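Putative leucoanthocyanidin reductase 1 (Vitis vinifera, PDB 3I6I) catalyses the NADPH-dependent reduction of leucoanthocyanidins to flavan-3-ols such as catechin, a step of flavonoid biosynthesis. Local coordinates at residues Ser218-Pro223 against Phe285-Pro290. Residues are numbered along the deposited sequence; the frame is centred on the assembly and turned at random.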
loop_
_atom_site.group_PDB
_atom_site.type_symbol
_atom_site.label_atom_id
_atom_site.label_comp_id
_atom_site.label_asym_id
_atom_site.label_seq_id
_atom_site.Cartn_x
_atom_site.Cartn_y
_atom_site.Cartn_z
ATOM N N SER A 218 -9.281 6.063 -9.025
ATOM C CA SER A 218 -8.793 5.782 -7.652
ATOM C C SER A 218 -9.668 4.696 -7.041
ATOM O O SER A 218 -10.926 4.843 -7.033
ATOM C CB SER A 218 -8.833 7.043 -6.812
ATOM O OG SER A 218 -7.914 8.004 -7.302
ATOM N N VAL A 219 -9.031 3.619 -6.554
ATOM C CA VAL A 219 -9.726 2.497 -5.932
ATOM C C VAL A 219 -9.537 2.568 -4.410
ATOM O O VAL A 219 -8.401 2.422 -3.877
ATOM C CB VAL A 219 -9.230 1.155 -6.442
ATOM C CG1 VAL A 219 -10.010 0.044 -5.774
ATOM C CG2 VAL A 219 -9.367 1.086 -7.985
ATOM N N HIS A 220 -10.637 2.766 -3.708
ATOM C CA HIS A 220 -10.623 2.985 -2.248
ATOM C C HIS A 220 -11.029 1.697 -1.551
ATOM O O HIS A 220 -11.996 1.045 -1.954
ATOM C CB HIS A 220 -11.531 4.141 -1.860
ATOM C CG HIS A 220 -11.207 5.418 -2.588
ATOM N ND1 HIS A 220 -10.205 6.271 -2.160
ATOM C CD2 HIS A 220 -11.687 5.935 -3.741
ATOM C CE1 HIS A 220 -10.114 7.285 -3.013
ATOM N NE2 HIS A 220 -11.019 7.126 -3.965
ATOM N N PHE A 221 -10.291 1.312 -0.497
ATOM C CA PHE A 221 -10.638 0.117 0.240
ATOM C C PHE A 221 -11.402 0.504 1.504
ATOM O O PHE A 221 -10.786 0.920 2.489
ATOM C CB PHE A 221 -9.418 -0.731 0.623
ATOM C CG PHE A 221 -8.754 -1.483 -0.519
ATOM C CD1 PHE A 221 -8.419 -0.852 -1.713
ATOM C CD2 PHE A 221 -8.346 -2.809 -0.327
ATOM C CE1 PHE A 221 -7.799 -1.566 -2.735
ATOM C CE2 PHE A 221 -7.668 -3.527 -1.346
ATOM C CZ PHE A 221 -7.405 -2.879 -2.551
ATOM N N ARG A 222 -12.712 0.311 1.506
ATOM C CA ARG A 222 -13.527 0.663 2.662
ATOM C C ARG A 222 -14.382 -0.490 3.157
ATOM O O ARG A 222 -15.632 -0.376 3.190
ATOM C CB ARG A 222 -14.401 1.855 2.353
ATOM C CG ARG A 222 -13.654 3.097 1.974
ATOM C CD ARG A 222 -14.556 4.297 2.008
ATOM N NE ARG A 222 -13.812 5.555 1.997
ATOM C CZ ARG A 222 -14.372 6.771 2.008
ATOM N NH1 ARG A 222 -15.688 6.919 1.923
ATOM N NH2 ARG A 222 -13.620 7.866 2.052
ATOM N N PRO A 223 -13.724 -1.600 3.577
ATOM C CA PRO A 223 -14.491 -2.694 4.143
ATOM C C PRO A 223 -15.202 -2.272 5.445
ATOM O O PRO A 223 -14.555 -1.935 6.466
ATOM C CB PRO A 223 -13.423 -3.782 4.384
ATOM C CG PRO A 223 -12.168 -2.994 4.653
ATOM C CD PRO A 223 -12.285 -1.897 3.611
ATOM N N PHE A 285 -14.177 11.935 3.216
ATOM C CA PHE A 285 -14.604 12.273 1.873
ATOM C C PHE A 285 -15.513 11.197 1.310
ATOM O O PHE A 285 -15.430 10.029 1.683
ATOM C CB PHE A 285 -13.408 12.457 0.900
ATOM C CG PHE A 285 -12.506 11.232 0.748
ATOM C CD1 PHE A 285 -11.507 10.941 1.700
ATOM C CD2 PHE A 285 -12.632 10.375 -0.329
ATOM C CE1 PHE A 285 -10.693 9.821 1.546
ATOM C CE2 PHE A 285 -11.807 9.267 -0.490
ATOM C CZ PHE A 285 -10.824 8.998 0.447
ATOM N N SER A 286 -16.364 11.629 0.395
ATOM C CA SER A 286 -17.233 10.766 -0.352
ATOM C C SER A 286 -16.517 10.117 -1.529
ATOM O O SER A 286 -15.660 10.734 -2.173
ATOM C CB SER A 286 -18.429 11.554 -0.883
ATOM O OG SER A 286 -19.235 10.687 -1.661
ATOM N N ILE A 287 -16.921 8.886 -1.826
ATOM C CA ILE A 287 -16.392 8.153 -2.996
ATOM C C ILE A 287 -17.489 7.957 -4.100
ATOM O O ILE A 287 -17.314 7.177 -5.026
ATOM C CB ILE A 287 -15.700 6.853 -2.584
ATOM C CG1 ILE A 287 -16.559 5.956 -1.729
ATOM C CG2 ILE A 287 -14.355 7.100 -1.791
ATOM C CD1 ILE A 287 -15.832 4.722 -1.375
ATOM N N ASP A 288 -18.539 8.764 -4.033
ATOM C CA ASP A 288 -19.664 8.695 -4.953
ATOM C C ASP A 288 -19.378 9.314 -6.325
ATOM O O ASP A 288 -20.200 9.173 -7.246
ATOM C CB ASP A 288 -20.864 9.400 -4.350
ATOM N N GLY A 289 -18.264 10.027 -6.461
ATOM C CA GLY A 289 -17.934 10.669 -7.730
ATOM C C GLY A 289 -17.430 9.735 -8.811
ATOM O O GLY A 289 -17.035 8.592 -8.536
ATOM N N PRO A 290 -17.394 10.236 -10.056
ATOM C CA PRO A 290 -17.106 9.413 -11.227
ATOM C C PRO A 290 -15.667 8.929 -11.376
ATOM O O PRO A 290 -15.444 8.037 -12.161
ATOM C CB PRO A 290 -17.491 10.313 -12.401
ATOM C CG PRO A 290 -17.332 11.668 -11.917
ATOM C CD PRO A 290 -17.560 11.654 -10.415
#
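Arg222 grips the backbone carbonyl of Phe285 with both terminal nitrogens: NH2 donates to Phe285 O at 2.8 Å, and NH1 gives a more bent bond to the same Phe285 O at 3.1 Å. The oxygen lies close to the guanidinium plane, and the chain, extended from CG to NE, carries the group out to it. Arginine suits this place because the same NH2 also carries charge onto the Phe285 face: in a cation-pi contact it sits 3.3 Å above the ring, over its centre, with the two planes 56° apart. An alanine here would probably leave Phe285 O without either of these donors and the phenylalanine face without the charge over it.

Phenylalanine, besides that face, gives an edge to His220 in an offset edge-to-face pair, CE2 lying 3.6 Å from His220 CE1. Histidine suits its spot by combining a flat face with a polar nitrogen, NE2, hydrogen-bonded to Asp292.

The two branches of Ile287 are shared out: CG2 makes a CH-pi contact with the His220 face and lies over the guanidinium centre, while CD1 meets Arg222 CD at 3.6 Å. Together these side chains tie the end of strand 217-220 and the loop just after it to the loop leading into the neighbouring parallel strand 292-294 in this NmrA-like Rossmann-fold reductase.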